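Local coordinates for protein tyrosine--tRNA ligase (Archaeoglobus fulgidus, PDB 2CYB) that probably catalyses the ATP-dependent attachment of tyrosine to its cognate tRNA, by way of a tyrosyl-adenylate intermediate, at residues Met50-Gln54 with Tyr257-Arg262; Leu173-Asp179 with Val200-Ile206. All coordinates share one frame; numbering follows the deposited sequence.

Contact 1: Met50-Gln54 with Tyr257-Arg262; sequences MMTVQ and YHILPR
Met51 and Tyr257 bring together two helices that run in roughly the same direction, with the short axes of 50-54 and 257-262 inclined by 26° and 10.3 Å apart at their closest. With its CG trans to the backbone N (chi1 174°), Met51 bends twice further out and curls its methyl onto the root of the tyrosine ring. There Met51 CE lies 3.4 Å from Tyr257 CG, and Met51 SD sits 4.2 Å from the ring centroid in an oblique Met-aromatic contact. One residue on, the imidazole of His258 presents its edge to the first methylene of Met50, with His258 CD2 3.6 Å from Met50 CB. The same ring is fixed by a hydrogen bond from NE2 to the carbonyl oxygen of Leu47, so helix 250-263 reaches the 'HIGH' motif of this class I synthetase, from whose end helix 47-61 starts. Ile259, on another side of helix 250-263, packs on Val304 and Tyr307 of helix 297-319. The helix carries a wider pi-type turn through Tyr257 to Ile259 and then kinks at Pro261, whose N makes no bond to the turn before. The proline ring meets the Gln54 side chain crosswise, Pro261 CB lying 3.8 Å from Gln54 CD. Gln54 and Arg262 run past one another antiparallel, the amide standing over one face of the guanidinium, toward the rim, with the two planes 81° apart. Val53 CG1 comes to the guanidinium edge, 4.2 Å from Arg262 NH2, and that nitrogen makes a weak hydrogen bond to Leu100 O.

Contact 2: Leu173-Asp179 with Val200-Ile206; sequences LAVGGID and VCLHTPI
Gly176 O is gripped twice by the neighbouring strand: Thr204 N donates a hydrogen bond at 2.9 Å, tilted from the carbonyl plane, and His203 CA adds a C-H contact at 3.1 Å. Strands 173-177 and 200-204 run parallel, inclined by 19°. The ladder continues with Ala174 N to Val200 O, Leu202 N to Ala174 O and Gly176 N to Leu202 O, and closes with Ile178 N to Thr204 O at 2.8 Å, a bond bent to 138° as the chain enters a 3-10 segment. On one face Leu173 CD1 rests 3.7 Å from CG1 of its register partner Val200 and reaches on toward Leu202 CB, while Val175 and Leu202 lie side by side. On the face of Ala174, Cys201 and His203, Ile178 comes in from beyond the strand end, nearly perpendicular to the histidine; with CG1 opposite the backbone N (chi1 -171°), Ile178 sends CD1 to 3.7 Å from His203 CB. Both imidazole nitrogens are held, ND1 by Glu16 and NE2 by His184. A leucine in place of His203 would probably leave Glu16 OE1 and His184 ND1 each without this mate. Ile178 CG2 presses tightly on Ile206 CG1, at 3.4 Å. The pair belongs to a beta-alpha-beta unit of the Rossmann-type sheet, set between strands 34-39 and 16-18; helix 47-61 packs on Leu173, Val175, Leu202 and Thr204, and helix 181-190 on Ala174, Cys201 and His203.

How the contacts relate
Helix 47-61 ties the two contacts together: it gives contact 1 its segment 50-54 and lies against one face of the sheet that holds contact 2. Their centres are 14 Å apart, yet they touch directly. Thr52 CG2 is 3.6 Å from Thr204 OG1, Met51 CG is 3.9 Å from Thr204 CB, and Tyr257 OH packs on Pro205 CG at 3.4 Å. Contact 2 is the nearer to the bound tyrosine: the side chain of Asp179 is about 6 Å from the ligand, next to the tyrosine-binding Gln180, and Ala174 adjoins Tyr36, another binding residue. Contact 1 stands further back, the side chain of Met51 about 11 Å from the ligand.

Contact 1: Met50-Gln54 with Tyr257-Arg262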
ATOM      1  N   MET A  50     -29.336  -3.006   2.452  1.00 39.65           N
ATOM      2  CA  MET A  50     -30.377  -3.994   2.713  1.00 41.41           C
ATOM      3  C   MET A  50     -30.368  -5.117   1.678  1.00 37.72           C
ATOM      4  O   MET A  50     -30.874  -6.206   1.930  1.00 45.96           O
ATOM      5  CB  MET A  50     -31.744  -3.306   2.770  1.00 38.62           C
ATOM      6  CG  MET A  50     -31.868  -2.332   3.936  1.00 41.67           C
ATOM      7  SD  MET A  50     -33.424  -1.427   4.030  1.00 53.85           S
ATOM      8  CE  MET A  50     -32.905   0.200   3.550  1.00 69.49           C
ATOM      9  N   MET A  51     -29.776  -4.847   0.522  1.00 40.78           N
ATOM     10  CA  MET A  51     -29.672  -5.838  -0.545  1.00 41.11           C
ATOM     11  C   MET A  51     -28.806  -7.008  -0.062  1.00 45.15           C
ATOM     12  O   MET A  51     -29.209  -8.177  -0.139  1.00 39.89           O
ATOM     13  CB  MET A  51     -29.020  -5.197  -1.772  1.00 43.10           C
ATOM     14  CG  MET A  51     -28.720  -6.153  -2.910  1.00 47.15           C
ATOM     15  SD  MET A  51     -30.218  -6.752  -3.698  1.00 57.02           S
ATOM     16  CE  MET A  51     -31.045  -5.257  -3.932  1.00 37.04           C
ATOM     17  N   THR A  52     -27.618  -6.684   0.440  1.00 38.52           N
ATOM     18  CA  THR A  52     -26.692  -7.699   0.925  1.00 34.70           C
ATOM     19  C   THR A  52     -27.079  -8.195   2.308  1.00 31.82           C
ATOM     20  O   THR A  52     -26.774  -9.330   2.673  1.00 37.14           O
ATOM     21  CB  THR A  52     -25.228  -7.179   0.934  1.00 35.02           C
ATOM     22  OG1 THR A  52     -25.153  -5.925   1.625  1.00 35.64           O
ATOM     23  CG2 THR A  52     -24.716  -7.010  -0.494  1.00 42.07           C
ATOM     24  N   VAL A  53     -27.754  -7.355   3.081  1.00 33.37           N
ATOM     25  CA  VAL A  53     -28.187  -7.772   4.408  1.00 39.80           C
ATOM     26  C   VAL A  53     -29.217  -8.888   4.255  1.00 41.84           C
ATOM     27  O   VAL A  53     -29.161  -9.902   4.958  1.00 36.65           O
ATOM     28  CB  VAL A  53     -28.806  -6.601   5.192  1.00 43.18           C
ATOM     29  CG1 VAL A  53     -29.605  -7.125   6.376  1.00 43.46           C
ATOM     30  CG2 VAL A  53     -27.699  -5.672   5.685  1.00 41.92           C
ATOM     31  N   GLN A  54     -30.146  -8.706   3.322  1.00 42.08           N
ATOM     32  CA  GLN A  54     -31.183  -9.706   3.082  1.00 42.94           C
ATOM     33  C   GLN A  54     -30.553 -11.024   2.651  1.00 39.67           C
ATOM     34  O   GLN A  54     -31.013 -12.093   3.049  1.00 36.79           O
ATOM     35  CB  GLN A  54     -32.174  -9.218   2.011  1.00 33.74           C
ATOM     36  CG  GLN A  54     -33.245 -10.251   1.617  1.00 37.86           C
ATOM     37  CD  GLN A  54     -34.174 -10.620   2.762  1.00 38.69           C
ATOM     38  OE1 GLN A  54     -34.380 -11.799   3.054  1.00 41.35           O
ATOM     39  NE2 GLN A  54     -34.747  -9.613   3.410  1.00 42.76           N
ATOM     40  N   TYR A 257     -36.461  -7.408  -4.339  1.00 32.19           N
ATOM     41  CA  TYR A 257     -35.373  -7.617  -3.386  1.00 32.00           C
ATOM     42  C   TYR A 257     -35.650  -7.411  -1.904  1.00 35.86           C
ATOM     43  O   TYR A 257     -35.005  -8.041  -1.062  1.00 36.10           O
ATOM     44  CB  TYR A 257     -34.181  -6.752  -3.803  1.00 32.00           C
ATOM     45  CG  TYR A 257     -33.673  -7.089  -5.185  1.00 29.68           C
ATOM     46  CD1 TYR A 257     -33.067  -8.321  -5.442  1.00 31.25           C
ATOM     47  CD2 TYR A 257     -33.852  -6.210  -6.250  1.00 28.69           C
ATOM     48  CE1 TYR A 257     -32.663  -8.672  -6.724  1.00 32.07           C
ATOM     49  CE2 TYR A 257     -33.452  -6.548  -7.535  1.00 35.57           C
ATOM     50  CZ  TYR A 257     -32.860  -7.785  -7.767  1.00 29.48           C
ATOM     51  OH  TYR A 257     -32.499  -8.140  -9.039  1.00 35.86           O
ATOM     52  N   HIS A 258     -36.604  -6.554  -1.565  1.00 29.30           N
ATOM     53  CA  HIS A 258     -36.871  -6.304  -0.153  1.00 32.22           C
ATOM     54  C   HIS A 258     -38.212  -6.778   0.389  1.00 33.66           C
ATOM     55  O   HIS A 258     -38.274  -7.439   1.425  1.00 31.26           O
ATOM     56  CB  HIS A 258     -36.722  -4.803   0.149  1.00 34.04           C
ATOM     57  CG  HIS A 258     -35.416  -4.223  -0.305  1.00 35.80           C
ATOM     58  ND1 HIS A 258     -35.232  -3.695  -1.565  1.00 33.67           N
ATOM     59  CD2 HIS A 258     -34.216  -4.136   0.318  1.00 41.81           C
ATOM     60  CE1 HIS A 258     -33.975  -3.309  -1.701  1.00 37.54           C
ATOM     61  NE2 HIS A 258     -33.338  -3.567  -0.573  1.00 43.89           N
ATOM     62  N   ILE A 259     -39.291  -6.443  -0.306  1.00 29.84           N
ATOM     63  CA  ILE A 259     -40.615  -6.797   0.179  1.00 28.17           C
ATOM     64  C   ILE A 259     -40.990  -8.272   0.105  1.00 25.44           C
ATOM     65  O   ILE A 259     -41.310  -8.877   1.129  1.00 30.00           O
ATOM     66  CB  ILE A 259     -41.683  -5.948  -0.532  1.00 34.19           C
ATOM     67  CG1 ILE A 259     -41.322  -4.460  -0.385  1.00 34.29           C
ATOM     68  CG2 ILE A 259     -43.055  -6.207   0.090  1.00 29.68           C
ATOM     69  CD1 ILE A 259     -42.113  -3.527  -1.292  1.00 40.41           C
ATOM     70  N   LEU A 260     -40.958  -8.858  -1.087  1.00 29.04           N
ATOM     71  CA  LEU A 260     -41.321 -10.267  -1.214  1.00 33.81           C
ATOM     72  C   LEU A 260     -40.453 -11.199  -0.360  1.00 36.35           C
ATOM     73  O   LEU A 260     -40.974 -12.105   0.292  1.00 33.09           O
ATOM     74  CB  LEU A 260     -41.299 -10.686  -2.686  1.00 28.99           C
ATOM     75  CG  LEU A 260     -42.521 -10.156  -3.447  1.00 39.49           C
ATOM     76  CD1 LEU A 260     -42.303 -10.284  -4.940  1.00 37.90           C
ATOM     77  CD2 LEU A 260     -43.767 -10.922  -3.001  1.00 41.13           C
ATOM     78  N   PRO A 261     -39.125 -10.993  -0.348  1.00 36.90           N
ATOM     79  CA  PRO A 261     -38.279 -11.874   0.470  1.00 35.17           C
ATOM     80  C   PRO A 261     -38.591 -11.767   1.959  1.00 34.13           C
ATOM     81  O   PRO A 261     -38.472 -12.740   2.699  1.00 40.30           O
ATOM     82  CB  PRO A 261     -36.867 -11.394   0.143  1.00 32.00           C
ATOM     83  CG  PRO A 261     -36.989 -11.012  -1.306  1.00 36.55           C
ATOM     84  CD  PRO A 261     -38.304 -10.230  -1.309  1.00 31.50           C
ATOM     85  N   ARG A 262     -39.001 -10.582   2.394  1.00 34.56           N
ATOM     86  CA  ARG A 262     -39.301 -10.363   3.799  1.00 40.28           C
ATOM     87  C   ARG A 262     -40.741 -10.640   4.200  1.00 37.77           C
ATOM     88  O   ARG A 262     -40.992 -11.148   5.291  1.00 39.33           O
ATOM     89  CB  ARG A 262     -38.919  -8.933   4.190  1.00 45.74           C
ATOM     90  CG  ARG A 262     -37.422  -8.733   4.252  1.00 55.60           C
ATOM     91  CD  ARG A 262     -37.026  -7.280   4.381  1.00 60.28           C
ATOM     92  NE  ARG A 262     -35.616  -7.173   4.741  1.00 58.77           N
ATOM     93  CZ  ARG A 262     -35.112  -7.610   5.892  1.00 68.56           C
ATOM     94  NH1 ARG A 262     -35.905  -8.178   6.793  1.00 65.16           N
ATOM     95  NH2 ARG A 262     -33.815  -7.490   6.140  1.00 71.63           N
TER

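Contact 2: Leu173-Asp179 with Val200-Ile206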
ATOM      1  N   LEU A 173     -17.722 -18.374   1.985  1.00 34.66           N
ATOM      2  CA  LEU A 173     -18.513 -17.698   0.964  1.00 31.26           C
ATOM      3  C   LEU A 173     -18.458 -16.180   1.130  1.00 30.56           C
ATOM      4  O   LEU A 173     -18.945 -15.634   2.120  1.00 31.21           O
ATOM      5  CB  LEU A 173     -19.973 -18.165   1.037  1.00 32.82           C
ATOM      6  CG  LEU A 173     -20.957 -17.493   0.071  1.00 32.39           C
ATOM      7  CD1 LEU A 173     -20.618 -17.874  -1.357  1.00 31.60           C
ATOM      8  CD2 LEU A 173     -22.379 -17.912   0.409  1.00 38.17           C
ATOM      9  N   ALA A 174     -17.853 -15.507   0.157  1.00 34.18           N
ATOM     10  CA  ALA A 174     -17.756 -14.046   0.184  1.00 33.22           C
ATOM     11  C   ALA A 174     -18.976 -13.488  -0.548  1.00 28.13           C
ATOM     12  O   ALA A 174     -19.170 -13.762  -1.726  1.00 31.91           O
ATOM     13  CB  ALA A 174     -16.478 -13.590  -0.517  1.00 31.10           C
ATOM     14  N   VAL A 175     -19.784 -12.706   0.151  1.00 27.17           N
ATOM     15  CA  VAL A 175     -20.976 -12.113  -0.441  1.00 28.31           C
ATOM     16  C   VAL A 175     -20.756 -10.614  -0.662  1.00 27.53           C
ATOM     17  O   VAL A 175     -20.198  -9.930   0.193  1.00 27.81           O
ATOM     18  CB  VAL A 175     -22.207 -12.292   0.480  1.00 30.94           C
ATOM     19  CG1 VAL A 175     -23.430 -11.663  -0.160  1.00 29.58           C
ATOM     20  CG2 VAL A 175     -22.456 -13.777   0.748  1.00 33.49           C
ATOM     21  N   GLY A 176     -21.192 -10.111  -1.812  1.00 27.03           N
ATOM     22  CA  GLY A 176     -21.048  -8.690  -2.076  1.00 29.02           C
ATOM     23  C   GLY A 176     -21.720  -8.301  -3.372  1.00 29.33           C
ATOM     24  O   GLY A 176     -22.136  -9.165  -4.146  1.00 25.38           O
ATOM     25  N   GLY A 177     -21.848  -7.000  -3.607  1.00 27.23           N
ATOM     26  CA  GLY A 177     -22.446  -6.563  -4.848  1.00 27.21           C
ATOM     27  C   GLY A 177     -21.527  -6.999  -5.976  1.00 30.17           C
ATOM     28  O   GLY A 177     -20.344  -7.273  -5.758  1.00 28.41           O
ATOM     29  N   ILE A 178     -22.066  -7.061  -7.185  1.00 29.50           N
ATOM     30  CA  ILE A 178     -21.297  -7.464  -8.349  1.00 30.84           C
ATOM     31  C   ILE A 178     -20.135  -6.494  -8.614  1.00 27.72           C
ATOM     32  O   ILE A 178     -19.211  -6.812  -9.361  1.00 29.01           O
ATOM     33  CB  ILE A 178     -22.220  -7.556  -9.598  1.00 32.14           C
ATOM     34  CG1 ILE A 178     -21.469  -8.186 -10.767  1.00 39.29           C
ATOM     35  CG2 ILE A 178     -22.719  -6.185  -9.974  1.00 35.49           C
ATOM     36  CD1 ILE A 178     -21.345  -9.685 -10.669  1.00 38.95           C
ATOM     37  N   ASP A 179     -20.172  -5.309  -8.007  1.00 27.94           N
ATOM     38  CA  ASP A 179     -19.069  -4.378  -8.205  1.00 29.21           C
ATOM     39  C   ASP A 179     -17.828  -4.803  -7.413  1.00 22.86           C
ATOM     40  O   ASP A 179     -16.767  -4.199  -7.543  1.00 29.29           O
ATOM     41  CB  ASP A 179     -19.474  -2.939  -7.863  1.00 30.70           C
ATOM     42  CG  ASP A 179     -20.114  -2.798  -6.498  1.00 35.82           C
ATOM     43  OD1 ASP A 179     -20.322  -3.808  -5.787  1.00 34.91           O
ATOM     44  OD2 ASP A 179     -20.426  -1.641  -6.139  1.00 39.29           O
ATOM     45  N   VAL A 200     -15.647 -19.104  -2.314  1.00 36.36           N
ATOM     46  CA  VAL A 200     -16.801 -19.204  -3.187  1.00 31.92           C
ATOM     47  C   VAL A 200     -17.354 -17.784  -3.071  1.00 32.84           C
ATOM     48  O   VAL A 200     -17.314 -17.192  -1.987  1.00 33.16           O
ATOM     49  CB  VAL A 200     -17.839 -20.198  -2.634  1.00 40.85           C
ATOM     50  CG1 VAL A 200     -18.998 -20.335  -3.608  1.00 42.12           C
ATOM     51  CG2 VAL A 200     -17.179 -21.552  -2.373  1.00 39.25           C
ATOM     52  N   CYS A 201     -17.845 -17.228  -4.173  1.00 32.97           N
ATOM     53  CA  CYS A 201     -18.380 -15.873  -4.148  1.00 34.30           C
ATOM     54  C   CYS A 201     -19.826 -15.804  -4.638  1.00 37.01           C
ATOM     55  O   CYS A 201     -20.201 -16.471  -5.605  1.00 37.48           O
ATOM     56  CB  CYS A 201     -17.507 -14.959  -5.007  1.00 31.36           C
ATOM     57  SG  CYS A 201     -15.757 -14.997  -4.527  1.00 36.39           S
ATOM     58  N   LEU A 202     -20.634 -15.003  -3.949  1.00 33.36           N
ATOM     59  CA  LEU A 202     -22.033 -14.810  -4.319  1.00 32.46           C
ATOM     60  C   LEU A 202     -22.216 -13.314  -4.534  1.00 33.14           C
ATOM     61  O   LEU A 202     -22.013 -12.519  -3.620  1.00 30.14           O
ATOM     62  CB  LEU A 202     -22.960 -15.300  -3.203  1.00 35.10           C
ATOM     63  CG  LEU A 202     -24.463 -15.235  -3.514  1.00 41.62           C
ATOM     64  CD1 LEU A 202     -25.206 -16.220  -2.636  1.00 39.13           C
ATOM     65  CD2 LEU A 202     -24.988 -13.821  -3.304  1.00 43.06           C
ATOM     66  N   HIS A 203     -22.595 -12.927  -5.744  1.00 32.22           N
ATOM     67  CA  HIS A 203     -22.759 -11.514  -6.050  1.00 29.59           C
ATOM     68  C   HIS A 203     -24.203 -11.082  -6.241  1.00 30.46           C
ATOM     69  O   HIS A 203     -24.982 -11.747  -6.919  1.00 33.29           O
ATOM     70  CB  HIS A 203     -21.956 -11.173  -7.297  1.00 26.18           C
ATOM     71  CG  HIS A 203     -20.486 -11.420  -7.148  1.00 32.27           C
ATOM     72  ND1 HIS A 203     -19.710 -11.936  -8.163  1.00 29.66           N
ATOM     73  CD2 HIS A 203     -19.651 -11.209  -6.105  1.00 28.60           C
ATOM     74  CE1 HIS A 203     -18.458 -12.034  -7.752  1.00 34.60           C
ATOM     75  NE2 HIS A 203     -18.396 -11.599  -6.507  1.00 32.58           N
ATOM     76  N   THR A 204     -24.550  -9.955  -5.635  1.00 32.11           N
ATOM     77  CA  THR A 204     -25.897  -9.413  -5.754  1.00 32.79           C
ATOM     78  C   THR A 204     -25.863  -8.315  -6.811  1.00 31.07           C
ATOM     79  O   THR A 204     -24.823  -7.702  -7.058  1.00 27.78           O
ATOM     80  CB  THR A 204     -26.368  -8.820  -4.424  1.00 31.02           C
ATOM     81  OG1 THR A 204     -25.407  -7.861  -3.966  1.00 36.01           O
ATOM     82  CG2 THR A 204     -26.517  -9.913  -3.378  1.00 36.76           C
ATOM     83  N   PRO A 205     -26.998  -8.062  -7.470  1.00 30.81           N
ATOM     84  CA  PRO A 205     -26.999  -7.013  -8.490  1.00 31.24           C
ATOM     85  C   PRO A 205     -26.865  -5.625  -7.876  1.00 26.97           C
ATOM     86  O   PRO A 205     -27.148  -5.431  -6.694  1.00 31.55           O
ATOM     87  CB  PRO A 205     -28.344  -7.215  -9.190  1.00 36.68           C
ATOM     88  CG  PRO A 205     -29.215  -7.764  -8.102  1.00 32.73           C
ATOM     89  CD  PRO A 205     -28.303  -8.741  -7.396  1.00 32.67           C
ATOM     90  N   ILE A 206     -26.418  -4.666  -8.673  1.00 31.86           N
ATOM     91  CA  ILE A 206     -26.284  -3.294  -8.191  1.00 36.96           C
ATOM     92  C   ILE A 206     -27.624  -2.586  -8.412  1.00 43.66           C
ATOM     93  O   ILE A 206     -28.118  -2.521  -9.533  1.00 47.34           O
ATOM     94  CB  ILE A 206     -25.181  -2.539  -8.959  1.00 40.65           C
ATOM     95  CG1 ILE A 206     -23.830  -3.235  -8.752  1.00 42.47           C
ATOM     96  CG2 ILE A 206     -25.130  -1.092  -8.502  1.00 35.65           C
ATOM     97  CD1 ILE A 206     -23.447  -3.435  -7.299  1.00 41.59           C
TER